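Local coordinates for protein putative histidinol-phosphate aminotransferase (Erwinia carotovora atroseptica, PDB 3LY1) that binds pyridoxal 5'-phosphate and probably works as a class-II aminotransferase of the histidinol-phosphate type, transferring amino groups between substrates, at residues L73-G76 against S77-I81; V178-A181 against Y182-F185; H215-A218 against G219-V222; P229-I232 against A233-R237; I244-S247 against G248-A252. All coordinates share one frame; numbering follows the deposited sequence.

Contact 1 (L73-G76 against S77-I81); sequences LTAG and SSEGI. With PLP (pyridoxal-5'-phosphate), chain E.
Thr74 lies over the first turn of the helix that follows its strand: its CB packs 4.2 Å from CB of Glu79, while CG2 rests against the backbone of Gly80, where a CB would be crowded by Ser77 O. With chi1 at 63°, OG1 sits between its own backbone N and carbonyl carbon, and from there it donates to Gly76 O at 2.7 Å, from above the carbonyl plane. The same oxygen receives a weak bond from Glu79 N, so the threonine hydroxyl is the firmer of its two holds. Ala75, centre of an inverse gamma turn, brings its carbonyl oxygen to 3.5 Å from CG of Glu79; the glutamate then bends away, OE1 in a salt bridge with Arg82, OE2 accepting from Ala240 N of the second subunit. Gly76 has a positive phi, and a CB there would run into the cofactor phosphate. Beyond it the chain wraps that phosphate at the helix N-terminus: Ser77 N meets PLP O2P at 2.7 Å, Ser78 N meets PLP O1P at 3.0 Å, and both serine hydroxyls add bonds to the same two oxygens. The helix dipole probably steadies the negative charge. This phosphate cup joins edge strand 71-74 of the seven-stranded sheet to helix 76-88, whose Ile81 packs on Leu208 of strand 205-210.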
loop_
_atom_site.group_PDB
_atom_site.type_symbol
_atom_site.label_atom_id
_atom_site.label_comp_id
_atom_site.label_asym_id
_atom_site.label_seq_id
_atom_site.Cartn_x
_atom_site.Cartn_y
_atom_site.Cartn_z
ATOM N N LEU A 73 -3.912 -8.154 -6.005
ATOM C CA LEU A 73 -2.663 -7.414 -5.970
ATOM C C LEU A 73 -2.580 -6.585 -4.718
ATOM O O LEU A 73 -3.575 -5.964 -4.282
ATOM C CB LEU A 73 -2.517 -6.514 -7.209
ATOM C CG LEU A 73 -1.981 -7.078 -8.515
ATOM C CD1 LEU A 73 -2.473 -6.160 -9.635
ATOM C CD2 LEU A 73 -0.454 -7.262 -8.521
ATOM N N THR A 74 -1.398 -6.573 -4.115
ATOM C CA THR A 74 -1.201 -5.927 -2.826
ATOM C C THR A 74 0.139 -5.208 -2.850
ATOM O O THR A 74 1.031 -5.452 -3.745
ATOM C CB THR A 74 -1.270 -6.933 -1.595
ATOM O OG1 THR A 74 -0.209 -7.894 -1.680
ATOM C CG2 THR A 74 -2.662 -7.708 -1.478
ATOM N N ALA A 75 0.281 -4.270 -1.928
ATOM C CA ALA A 75 1.538 -3.485 -1.842
ATOM C C ALA A 75 2.553 -4.265 -1.030
ATOM O O ALA A 75 2.652 -4.126 0.195
ATOM C CB ALA A 75 1.294 -2.075 -1.275
ATOM N N GLY A 76 3.251 -5.155 -1.728
ATOM C CA GLY A 76 4.057 -6.217 -1.133
ATOM C C GLY A 76 3.197 -7.305 -0.523
ATOM O O GLY A 76 2.012 -7.106 -0.308
ATOM N N SER A 77 3.795 -8.450 -0.200
ATOM C CA SER A 77 3.053 -9.485 0.462
ATOM C C SER A 77 2.806 -9.140 1.945
ATOM O O SER A 77 1.972 -9.801 2.603
ATOM C CB SER A 77 3.756 -10.844 0.260
ATOM O OG SER A 77 5.023 -10.882 0.897
ATOM N N SER A 78 3.489 -8.114 2.482
ATOM C CA SER A 78 3.225 -7.643 3.864
ATOM C C SER A 78 1.730 -7.328 4.021
ATOM O O SER A 78 1.089 -7.735 5.001
ATOM C CB SER A 78 4.064 -6.394 4.223
ATOM O OG SER A 78 5.481 -6.588 4.091
ATOM N N GLU A 79 1.178 -6.643 3.032
ATOM C CA GLU A 79 -0.241 -6.277 3.018
ATOM C C GLU A 79 -1.168 -7.458 2.772
ATOM O O GLU A 79 -2.260 -7.505 3.331
ATOM C CB GLU A 79 -0.540 -5.108 2.069
ATOM C CG GLU A 79 0.034 -3.748 2.545
ATOM C CD GLU A 79 -0.584 -3.174 3.824
ATOM O OE1 GLU A 79 -1.538 -3.743 4.426
ATOM O OE2 GLU A 79 -0.112 -2.076 4.240
ATOM N N GLY A 80 -0.685 -8.446 2.042
ATOM C CA GLY A 80 -1.373 -9.742 1.884
ATOM C C GLY A 80 -1.533 -10.537 3.151
ATOM O O GLY A 80 -2.621 -11.060 3.425
ATOM N N ILE A 81 -0.485 -10.562 3.976
ATOM C CA ILE A 81 -0.542 -11.265 5.244
ATOM C C ILE A 81 -1.566 -10.589 6.140
ATOM O O ILE A 81 -2.417 -11.262 6.725
ATOM C CB ILE A 81 0.824 -11.302 5.971
ATOM C CG1 ILE A 81 1.872 -12.001 5.104
ATOM C CG2 ILE A 81 0.643 -11.969 7.362
ATOM C CD1 ILE A 81 3.378 -11.716 5.488
HETATM N N1 PLP E . 6.968 -13.067 3.742
HETATM C C2 PLP E . 8.240 -13.404 4.155
HETATM C C2A PLP E . 8.518 -14.835 4.544
HETATM C C3 PLP E . 9.206 -12.400 4.230
HETATM O O3 PLP E . 10.453 -12.728 4.655
HETATM C C4 PLP E . 8.871 -11.073 3.882
HETATM C C4A PLP E . 9.931 -10.003 3.829
HETATM O O4A PLP E . 10.637 -9.911 4.820
HETATM C C5 PLP E . 7.571 -10.750 3.476
HETATM C C6 PLP E . 6.630 -11.780 3.430
HETATM C C5A PLP E . 7.154 -9.343 3.108
HETATM O O4P PLP E . 7.847 -8.789 1.973
HETATM P P PLP E . 7.138 -7.739 1.003
HETATM O O1P PLP E . 6.137 -6.890 1.723
HETATM O O2P PLP E . 6.523 -8.636 -0.039
HETATM O O3P PLP E . 8.331 -6.961 0.474
#

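Contact 2 (V178-A181 against Y182-F185); sequences VDEA and YAEF. With PLP (pyridoxal-5'-phosphate), chain E.
Tyr182 OH and PLP O3 share the shortest polar bond here, 2.5 Å, and either oxygen could be the donor. Together with Asp179 it holds the pyridine ring in the manner of fold-type I pyridoxal-phosphate enzymes, the aspartate at the end of strand 174-179 and the tyrosine just beyond. Asp179 OD2 accepts from PLP N1 at 2.7 Å, and Tyr146 OH also bonds this oxygen; a carboxylate suits the place because it probably keeps the ring nitrogen protonated. The carboxylate's other oxygen is tied to the backbone: with CG anti to the N of its own residue (chi1 -176°), Asp179 turns OD1 to accept Ala181 N at 3.1 Å, an Asx turn that fixes its rotation. Ala181 is small enough for its methyl to sit in the corner where the tyrosine ring and the cofactor ring meet. Its CB stands 4.3 Å from the centroid of the Tyr182 ring, a CH-pi contact over the face but offset toward the rim, and 3.8 Å from PLP C2. Backbone bonds close the bend: a type I turn runs from Glu180 to Ala183, the N of Ala183 donating to Glu180 O, and brings the CB atoms of those two residues together. One water links Asp179 O to Tyr182 N. Another donates to both Ala181 O, at 2.6 Å, and Glu184 OE1, while Glu184 OE2 is salt-bridged to Lys209.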
loop_
_atom_site.group_PDB
_atom_site.type_symbol
_atom_site.label_atom_id
_atom_site.label_comp_id
_atom_site.label_asym_id
_atom_site.label_seq_id
_atom_site.Cartn_x
_atom_site.Cartn_y
_atom_site.Cartn_z
ATOM N N VAL A 178 -0.089 -19.903 2.881
ATOM C CA VAL A 178 1.194 -20.434 2.495
ATOM C C VAL A 178 1.988 -19.321 1.828
ATOM O O VAL A 178 1.559 -18.772 0.809
ATOM C CB VAL A 178 1.086 -21.665 1.520
ATOM C CG1 VAL A 178 2.446 -22.310 1.304
ATOM C CG2 VAL A 178 0.055 -22.712 2.030
ATOM N N ASP A 179 3.125 -18.977 2.438
ATOM C CA ASP A 179 3.920 -17.801 2.083
ATOM C C ASP A 179 5.153 -18.272 1.345
ATOM O O ASP A 179 6.086 -18.797 1.949
ATOM C CB ASP A 179 4.235 -16.985 3.370
ATOM C CG ASP A 179 4.983 -15.681 3.107
ATOM O OD1 ASP A 179 5.577 -15.515 1.980
ATOM O OD2 ASP A 179 4.999 -14.817 4.068
ATOM N N GLU A 180 5.143 -18.097 0.021
ATOM C CA GLU A 180 6.215 -18.568 -0.822
ATOM C C GLU A 180 7.074 -17.430 -1.343
ATOM O O GLU A 180 7.547 -17.479 -2.475
ATOM C CB GLU A 180 5.629 -19.395 -1.952
ATOM C CG GLU A 180 4.906 -20.674 -1.424
ATOM C CD GLU A 180 4.379 -21.625 -2.523
ATOM O OE1 GLU A 180 4.572 -21.379 -3.748
ATOM O OE2 GLU A 180 3.767 -22.650 -2.125
ATOM N N ALA A 181 7.298 -16.415 -0.496
ATOM C CA ALA A 181 8.164 -15.268 -0.807
ATOM C C ALA A 181 9.455 -15.705 -1.478
ATOM O O ALA A 181 9.844 -15.124 -2.485
ATOM C CB ALA A 181 8.470 -14.465 0.479
ATOM N N TYR A 182 10.119 -16.737 -0.941
ATOM C CA TYR A 182 11.463 -17.110 -1.421
ATOM C C TYR A 182 11.518 -18.315 -2.365
ATOM O O TYR A 182 12.597 -18.881 -2.590
ATOM C CB TYR A 182 12.409 -17.346 -0.228
ATOM C CG TYR A 182 12.495 -16.159 0.720
ATOM C CD1 TYR A 182 13.308 -15.070 0.458
ATOM C CD2 TYR A 182 11.747 -16.136 1.877
ATOM C CE1 TYR A 182 13.331 -13.966 1.331
ATOM C CE2 TYR A 182 11.792 -15.055 2.756
ATOM C CZ TYR A 182 12.582 -13.972 2.473
ATOM O OH TYR A 182 12.594 -12.883 3.342
ATOM N N ALA A 183 10.376 -18.719 -2.902
ATOM C CA ALA A 183 10.251 -20.054 -3.521
ATOM C C ALA A 183 11.089 -20.225 -4.797
ATOM O O ALA A 183 11.591 -21.304 -5.048
ATOM C CB ALA A 183 8.799 -20.391 -3.805
ATOM N N GLU A 184 11.300 -19.167 -5.567
ATOM C CA GLU A 184 12.085 -19.304 -6.798
ATOM C C GLU A 184 13.584 -19.616 -6.609
ATOM O O GLU A 184 14.255 -20.056 -7.540
ATOM C CB GLU A 184 11.900 -18.075 -7.697
ATOM C CG GLU A 184 10.468 -17.913 -8.255
ATOM C CD GLU A 184 9.497 -17.149 -7.345
ATOM O OE1 GLU A 184 9.808 -16.891 -6.168
ATOM O OE2 GLU A 184 8.388 -16.818 -7.819
ATOM N N PHE A 185 14.103 -19.412 -5.412
ATOM C CA PHE A 185 15.490 -19.736 -5.097
ATOM C C PHE A 185 15.694 -21.223 -4.800
ATOM O O PHE A 185 16.837 -21.668 -4.705
ATOM C CB PHE A 185 15.928 -18.945 -3.865
ATOM C CG PHE A 185 16.003 -17.465 -4.079
ATOM C CD1 PHE A 185 16.976 -16.914 -4.884
ATOM C CD2 PHE A 185 15.140 -16.615 -3.416
ATOM C CE1 PHE A 185 17.057 -15.541 -5.069
ATOM C CE2 PHE A 185 15.209 -15.255 -3.586
ATOM C CZ PHE A 185 16.171 -14.703 -4.419
HETATM N N1 PLP E . 6.968 -13.067 3.742
HETATM C C2 PLP E . 8.240 -13.404 4.155
HETATM C C2A PLP E . 8.518 -14.835 4.544
HETATM C C3 PLP E . 9.206 -12.400 4.230
HETATM O O3 PLP E . 10.453 -12.728 4.655
HETATM C C4 PLP E . 8.871 -11.073 3.882
HETATM C C4A PLP E . 9.931 -10.003 3.829
HETATM O O4A PLP E . 10.637 -9.911 4.820
HETATM C C5 PLP E . 7.571 -10.750 3.476
HETATM C C6 PLP E . 6.630 -11.780 3.430
HETATM C C5A PLP E . 7.154 -9.343 3.108
HETATM O O4P PLP E . 7.847 -8.789 1.973
HETATM P P PLP E . 7.138 -7.739 1.003
HETATM O O1P PLP E . 6.137 -6.890 1.723
HETATM O O2P PLP E . 6.523 -8.636 -0.039
HETATM O O3P PLP E . 8.331 -6.961 0.474
HETATM O O HOH W 1 9.018 -18.191 1.487
HETATM O O HOH W 2 11.050 -14.797 -4.813
#

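Contact 3 (H215-A218 against G219-V222); sequences HAMA and GMRV. With PLP (pyridoxal-5'-phosphate), chain E; EDO (1,2-ethanediol), chain H.
Met217 and Met220, both selenomethionine, meet at their CB atoms, 3.9 Å apart, and their side chains cross at a slant on the packed side of this short 3-10 turn. Met217 bends at its last torsion, chi3 35°, which carries CE to 4.2 Å from CG2 of Val222; long, flexible chains suit this irregular wall, which continues against Ala251 and Ala252 of helix 246-255. The turn itself is held by Met220 N donating to Met217 O, and the backbone of Gly219 hydrogen-bonds to the second subunit. The inside of the bend is bridged by a single water, which donates to Met217 O and accepts from Val222 N. On the looser side, partly exposed His215 contacts no residue of 219-222; its NE2 has a 3.3 Å hydrogen bond with O2 of a 1,2-ethanediol, probably from the crystallisation liquor, and its ND1 bonds Ser255. Arg221 doubles back, bent at chi2 and chi3, to bring its guanidinium edge to the carbonyl of Ala218: NH1 to Ala218 O is 3.0 Å, in the carbonyl plane. That bond holds the flat group steady while NH1 also donates to PLP O3P at 2.9 Å and NH2 reaches PLP O1P at 2.8 Å, nearly straight at 176°. Such a bidentate grip by one arginine on two phosphate oxygens is characteristic of the cofactor phosphate site in fold-type I aminotransferases.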
loop_
_atom_site.group_PDB
_atom_site.type_symbol
_atom_site.label_atom_id
_atom_site.label_comp_id
_atom_site.label_asym_id
_atom_site.label_seq_id
_atom_site.Cartn_x
_atom_site.Cartn_y
_atom_site.Cartn_z
ATOM N N HIS A 215 12.736 -11.235 -7.936
ATOM C CA HIS A 215 12.561 -10.144 -8.886
ATOM C C HIS A 215 13.262 -8.863 -8.430
ATOM O O HIS A 215 13.266 -7.886 -9.148
ATOM C CB HIS A 215 11.069 -9.858 -9.144
ATOM C CG HIS A 215 10.367 -10.914 -9.958
ATOM N ND1 HIS A 215 10.322 -10.877 -11.329
ATOM C CD2 HIS A 215 9.678 -12.021 -9.586
ATOM C CE1 HIS A 215 9.627 -11.910 -11.770
ATOM N NE2 HIS A 215 9.229 -12.622 -10.735
ATOM N N ALA A 216 13.813 -8.844 -7.226
ATOM C CA ALA A 216 14.670 -7.727 -6.784
ATOM C C ALA A 216 13.963 -6.360 -6.708
ATOM O O ALA A 216 14.582 -5.340 -6.956
ATOM C CB ALA A 216 15.942 -7.629 -7.687
HETATM N N MSE A 217 12.698 -6.337 -6.302
HETATM C CA MSE A 217 11.918 -5.090 -6.295
HETATM C C MSE A 217 11.308 -4.782 -4.923
HETATM O O MSE A 217 10.205 -4.198 -4.853
HETATM C CB MSE A 217 10.799 -5.184 -7.341
HETATM C CG MSE A 217 11.264 -5.417 -8.746
HETATM SE SE MSE A 217 9.789 -5.808 -10.091
HETATM C CE MSE A 217 8.608 -4.760 -9.373
ATOM N N ALA A 218 12.028 -5.109 -3.847
ATOM C CA ALA A 218 11.547 -4.856 -2.489
ATOM C C ALA A 218 10.990 -3.435 -2.372
ATOM O O ALA A 218 9.915 -3.271 -1.900
ATOM C CB ALA A 218 12.660 -5.103 -1.421
ATOM N N GLY A 219 11.709 -2.429 -2.861
ATOM C CA GLY A 219 11.271 -1.044 -2.671
ATOM C C GLY A 219 10.160 -0.596 -3.598
ATOM O O GLY A 219 9.719 0.528 -3.508
HETATM N N MSE A 220 9.739 -1.455 -4.508
HETATM C CA MSE A 220 8.668 -1.146 -5.434
HETATM C C MSE A 220 7.282 -1.557 -4.912
HETATM O O MSE A 220 6.264 -1.088 -5.428
HETATM C CB MSE A 220 8.948 -1.772 -6.784
HETATM C CG MSE A 220 10.120 -1.195 -7.489
HETATM SE SE MSE A 220 9.679 0.481 -8.493
HETATM C CE MSE A 220 10.110 1.779 -7.072
ATOM N N ARG A 221 7.239 -2.351 -3.835
ATOM C CA ARG A 221 5.995 -2.704 -3.162
ATOM C C ARG A 221 4.937 -3.341 -4.093
ATOM O O ARG A 221 3.859 -2.780 -4.319
ATOM C CB ARG A 221 5.426 -1.502 -2.368
ATOM C CG ARG A 221 6.497 -0.650 -1.663
ATOM C CD ARG A 221 7.377 -1.457 -0.705
ATOM N NE ARG A 221 6.587 -2.229 0.282
ATOM C CZ ARG A 221 6.705 -3.537 0.499
ATOM N NH1 ARG A 221 7.612 -4.240 -0.157
ATOM N NH2 ARG A 221 5.938 -4.141 1.405
ATOM N N VAL A 222 5.257 -4.520 -4.616
ATOM C CA VAL A 222 4.323 -5.284 -5.417
ATOM C C VAL A 222 4.312 -6.720 -4.939
ATOM O O VAL A 222 5.321 -7.400 -4.984
ATOM C CB VAL A 222 4.660 -5.235 -6.953
ATOM C CG1 VAL A 222 3.508 -5.846 -7.771
ATOM C CG2 VAL A 222 4.990 -3.794 -7.446
HETATM N N1 PLP E . 6.968 -13.067 3.742
HETATM C C2 PLP E . 8.240 -13.404 4.155
HETATM C C2A PLP E . 8.518 -14.835 4.544
HETATM C C3 PLP E . 9.206 -12.400 4.230
HETATM O O3 PLP E . 10.453 -12.728 4.655
HETATM C C4 PLP E . 8.871 -11.073 3.882
HETATM C C4A PLP E . 9.931 -10.003 3.829
HETATM O O4A PLP E . 10.637 -9.911 4.820
HETATM C C5 PLP E . 7.571 -10.750 3.476
HETATM C C6 PLP E . 6.630 -11.780 3.430
HETATM C C5A PLP E . 7.154 -9.343 3.108
HETATM O O4P PLP E . 7.847 -8.789 1.973
HETATM P P PLP E . 7.138 -7.739 1.003
HETATM O O1P PLP E . 6.137 -6.890 1.723
HETATM O O2P PLP E . 6.523 -8.636 -0.039
HETATM O O3P PLP E . 8.331 -6.961 0.474
HETATM C C1 EDO H . 5.693 -13.374 -9.499
HETATM O O1 EDO H . 5.796 -14.434 -8.555
HETATM C C2 EDO H . 5.364 -13.975 -10.856
HETATM O O2 EDO H . 6.582 -14.426 -11.437
HETATM O O HOH W 3 7.913 -5.520 -3.974
#

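Contact 4 (P229-I232 against A233-R237); sequences PTVI and ALMGR
Met235, a selenomethionine, has chi1 -72° and chi2 178°, which set CG 3.5 Å from Val231 O and put SE beside the preceding turn; chi3 of 60° then turns only the CE methyl. There SE lies 4.4 Å from CG1 of Val231 and 4.5 Å from CD1 of Ile232, a loose apolar cluster of side chains three and four residues apart. The alpha-helix 229-235 beneath them is short and regular: Ala233 N donates to Pro229 O at 3.0 Å, Met235 N to Val231 O at 3.0 Å, and Gly236 N to Ile232 O at 2.9 Å. Proline suits the first turn, which needs no N-H donor from it. The helix is amphipathic. Its buried face packs on helix 76-88 and on strands 205-210 and 223-226 of the large sheet, where the branched chains of Val231 and Ile232 meet Tyr88, Ile206 and Ala225, and flexible Met235 lies on Ala84, Ala87, Ile206 and Ala225. Thr230, Ala233 and Leu234 occupy the exposed side, though Leu234 still reaches Tyr88; the hydroxyl of Thr230 bonds His228 ND1, just before the helix. CB of Ala233 rests 3.4 Å from Pro229 O.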
loop_
_atom_site.group_PDB
_atom_site.type_symbol
_atom_site.label_atom_id
_atom_site.label_comp_id
_atom_site.label_asym_id
_atom_site.label_seq_id
_atom_site.Cartn_x
_atom_site.Cartn_y
_atom_site.Cartn_z
ATOM N N PRO A 229 -11.852 -17.619 -5.820
ATOM C CA PRO A 229 -12.425 -16.276 -5.838
ATOM C C PRO A 229 -13.209 -15.848 -4.610
ATOM O O PRO A 229 -13.183 -14.677 -4.310
ATOM C CB PRO A 229 -13.338 -16.306 -7.051
ATOM C CG PRO A 229 -12.664 -17.208 -7.963
ATOM C CD PRO A 229 -12.152 -18.344 -7.072
ATOM N N THR A 230 -13.883 -16.766 -3.913
ATOM C CA THR A 230 -14.636 -16.420 -2.719
ATOM C C THR A 230 -13.687 -15.883 -1.617
ATOM O O THR A 230 -14.025 -14.940 -0.900
ATOM C CB THR A 230 -15.508 -17.603 -2.219
ATOM O OG1 THR A 230 -14.663 -18.731 -1.913
ATOM C CG2 THR A 230 -16.537 -17.988 -3.292
ATOM N N VAL A 231 -12.489 -16.442 -1.541
ATOM C CA VAL A 231 -11.489 -16.058 -0.543
ATOM C C VAL A 231 -10.835 -14.730 -0.926
ATOM O O VAL A 231 -10.638 -13.860 -0.082
ATOM C CB VAL A 231 -10.426 -17.161 -0.416
ATOM C CG1 VAL A 231 -9.256 -16.740 0.501
ATOM C CG2 VAL A 231 -11.123 -18.506 0.051
ATOM N N ILE A 232 -10.479 -14.570 -2.194
ATOM C CA ILE A 232 -9.973 -13.292 -2.658
ATOM C C ILE A 232 -10.995 -12.145 -2.407
ATOM O O ILE A 232 -10.616 -11.053 -1.977
ATOM C CB ILE A 232 -9.627 -13.350 -4.148
ATOM C CG1 ILE A 232 -8.439 -14.285 -4.396
ATOM C CG2 ILE A 232 -9.402 -11.939 -4.704
ATOM C CD1 ILE A 232 -7.116 -13.852 -3.715
ATOM N N ALA A 233 -12.278 -12.407 -2.656
ATOM C CA ALA A 233 -13.310 -11.404 -2.448
ATOM C C ALA A 233 -13.317 -10.969 -0.983
ATOM O O ALA A 233 -13.429 -9.774 -0.701
ATOM C CB ALA A 233 -14.682 -11.921 -2.897
ATOM N N LEU A 234 -13.158 -11.912 -0.050
ATOM C CA LEU A 234 -13.146 -11.556 1.378
ATOM C C LEU A 234 -11.894 -10.758 1.745
ATOM O O LEU A 234 -11.986 -9.749 2.458
ATOM C CB LEU A 234 -13.288 -12.789 2.297
ATOM C CG LEU A 234 -14.654 -13.479 2.393
ATOM C CD1 LEU A 234 -14.524 -14.703 3.285
ATOM C CD2 LEU A 234 -15.743 -12.554 2.911
HETATM N N MSE A 235 -10.727 -11.174 1.246
HETATM C CA MSE A 235 -9.456 -10.473 1.517
HETATM C C MSE A 235 -9.476 -9.056 0.997
HETATM O O MSE A 235 -8.915 -8.162 1.619
HETATM C CB MSE A 235 -8.280 -11.207 0.901
HETATM C CG MSE A 235 -7.955 -12.452 1.608
HETATM SE SE MSE A 235 -6.456 -13.359 0.704
HETATM C CE MSE A 235 -5.076 -12.045 0.813
ATOM N N GLY A 236 -10.178 -8.843 -0.112
ATOM C CA GLY A 236 -10.234 -7.563 -0.752
ATOM C C GLY A 236 -11.003 -6.493 0.004
ATOM O O GLY A 236 -10.835 -5.310 -0.280
ATOM N N ARG A 237 -11.812 -6.931 0.973
ATOM C CA ARG A 237 -12.525 -6.011 1.830
ATOM C C ARG A 237 -11.582 -5.354 2.870
ATOM O O ARG A 237 -11.971 -4.398 3.520
ATOM C CB ARG A 237 -13.732 -6.728 2.459
ATOM C CG ARG A 237 -14.821 -7.085 1.406
ATOM C CD ARG A 237 -15.759 -8.241 1.803
ATOM N NE ARG A 237 -16.654 -7.899 2.889
ATOM C CZ ARG A 237 -17.816 -7.264 2.759
ATOM N NH1 ARG A 237 -18.257 -6.881 1.568
ATOM N NH2 ARG A 237 -18.534 -6.999 3.846
#

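Contact 5 (I244-S247 against G248-A252); sequences INFS and GVDAA
Phi and psi change from the extended values of Ile244 and Asn245 to helical ones at Phe246, starting a helix whose backbone bonds join Val249 N to Asn245 O and Asp250 N to Phe246 O. Asn245 is its N-cap. A chi1 of 88° places CG between the residue's own N and carbonyl carbon, turning OD1 onto Gly248 N at 2.9 Å; this bond is fairly straight, although the donor stands 48° out of the amide plane. Asparagine suits the cap because OD1 takes up an N-H of the first turn while ND2 makes a weak bond to Met220 O. Gly248 must be bare, as a CB would collide with that ND2. On another flank, Ile244 and Val249 bring CB and CG2 within 3.4 Å, tighter than usual for carbons, a branched pair wedged where the chain enters the helix. Val249 continues onto Glu52 and Ile53 of helix 50-63. Ser247 packs on Met220 of the second subunit, and its OG bonds Ala38 O. Phe246 and Asp250, four residues apart, run side by side and point the same way, their ring and carboxylate planes 78° apart. Asp250 OD2 pairs with Lys44 in a salt bridge and also lies at the edge of the phenylalanine ring, near its plane, 3.7 Å from CE1.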
loop_
_atom_site.group_PDB
_atom_site.type_symbol
_atom_site.label_atom_id
_atom_site.label_comp_id
_atom_site.label_asym_id
_atom_site.label_seq_id
_atom_site.Cartn_x
_atom_site.Cartn_y
_atom_site.Cartn_z
ATOM N N ILE A 244 -1.782 -0.172 -6.883
ATOM C CA ILE A 244 -0.339 -0.357 -6.849
ATOM C C ILE A 244 0.286 0.829 -7.565
ATOM O O ILE A 244 -0.308 1.420 -8.463
ATOM C CB ILE A 244 0.035 -1.733 -7.510
ATOM C CG1 ILE A 244 -0.734 -2.874 -6.823
ATOM C CG2 ILE A 244 1.491 -2.067 -7.345
ATOM C CD1 ILE A 244 -0.482 -2.941 -5.301
ATOM N N ASN A 245 1.501 1.177 -7.176
ATOM C CA ASN A 245 2.178 2.314 -7.753
ATOM C C ASN A 245 2.603 2.048 -9.206
ATOM O O ASN A 245 2.865 0.900 -9.593
ATOM C CB ASN A 245 3.325 2.783 -6.855
ATOM C CG ASN A 245 4.612 2.081 -7.120
ATOM O OD1 ASN A 245 5.373 2.447 -8.024
ATOM N ND2 ASN A 245 4.884 1.072 -6.326
ATOM N N PHE A 246 2.587 3.101 -10.014
ATOM C CA PHE A 246 2.804 2.993 -11.466
ATOM C C PHE A 246 4.158 2.383 -11.831
ATOM O O PHE A 246 4.233 1.524 -12.679
ATOM C CB PHE A 246 2.678 4.366 -12.135
ATOM C CG PHE A 246 1.896 4.355 -13.402
ATOM C CD1 PHE A 246 2.214 3.479 -14.441
ATOM C CD2 PHE A 246 0.898 5.287 -13.610
ATOM C CE1 PHE A 246 1.506 3.506 -15.608
ATOM C CE2 PHE A 246 0.189 5.323 -14.796
ATOM C CZ PHE A 246 0.480 4.427 -15.784
ATOM N N SER A 247 5.229 2.811 -11.183
ATOM C CA SER A 247 6.546 2.269 -11.521
ATOM C C SER A 247 6.616 0.790 -11.157
ATOM O O SER A 247 7.140 0.006 -11.916
ATOM C CB SER A 247 7.674 3.035 -10.809
ATOM O OG SER A 247 7.658 4.384 -11.218
ATOM N N GLY A 248 6.085 0.427 -10.000
ATOM C CA GLY A 248 6.031 -0.952 -9.596
ATOM C C GLY A 248 5.223 -1.846 -10.520
ATOM O O GLY A 248 5.677 -2.947 -10.842
ATOM N N VAL A 249 4.051 -1.370 -10.957
ATOM C CA VAL A 249 3.185 -2.146 -11.847
ATOM C C VAL A 249 3.903 -2.380 -13.193
ATOM O O VAL A 249 3.961 -3.500 -13.700
ATOM C CB VAL A 249 1.829 -1.461 -12.097
ATOM C CG1 VAL A 249 1.096 -2.140 -13.230
ATOM C CG2 VAL A 249 0.985 -1.447 -10.804
ATOM N N ASP A 250 4.466 -1.326 -13.766
ATOM C CA ASP A 250 5.169 -1.460 -15.048
ATOM C C ASP A 250 6.491 -2.241 -14.884
ATOM O O ASP A 250 6.916 -2.961 -15.803
ATOM C CB ASP A 250 5.449 -0.089 -15.672
ATOM C CG ASP A 250 4.228 0.528 -16.390
ATOM O OD1 ASP A 250 3.138 -0.097 -16.441
ATOM O OD2 ASP A 250 4.389 1.638 -16.954
ATOM N N ALA A 251 7.157 -2.113 -13.728
ATOM C CA ALA A 251 8.345 -2.936 -13.506
ATOM C C ALA A 251 7.954 -4.401 -13.366
ATOM O O ALA A 251 8.636 -5.270 -13.884
ATOM C CB ALA A 251 9.146 -2.445 -12.347
ATOM N N ALA A 252 6.854 -4.693 -12.655
ATOM C CA ALA A 252 6.398 -6.080 -12.500
ATOM C C ALA A 252 6.027 -6.696 -13.857
ATOM O O ALA A 252 6.385 -7.847 -14.121
ATOM C CB ALA A 252 5.215 -6.195 -11.487
#

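Contacts 1, 2 and 3 gather round one cofactor: the first and third hold its phosphate, the second its pyridine ring, so polar bonds dominate there. Contacts 2 and 1 begin at strand ends of the same seven-stranded sheet, and contact 2, nearest the chain centre, is mostly buried. Contacts 4 and 5 are helical turns farther out. Contact 4 is partly exposed and mostly apolar, meeting contact 1 through Met235 CE against Gly80 O, whereas contact 5 is buried and capped by an asparagine; contacts 1, 3 and 5 also meet the second subunit, contact 4 only at Arg237. Contacts 3 and 5 lie against each other, Met217 CE and Val222 CG2 both packing on Gly248 O; Ile244 CD1 touches Thr74 O.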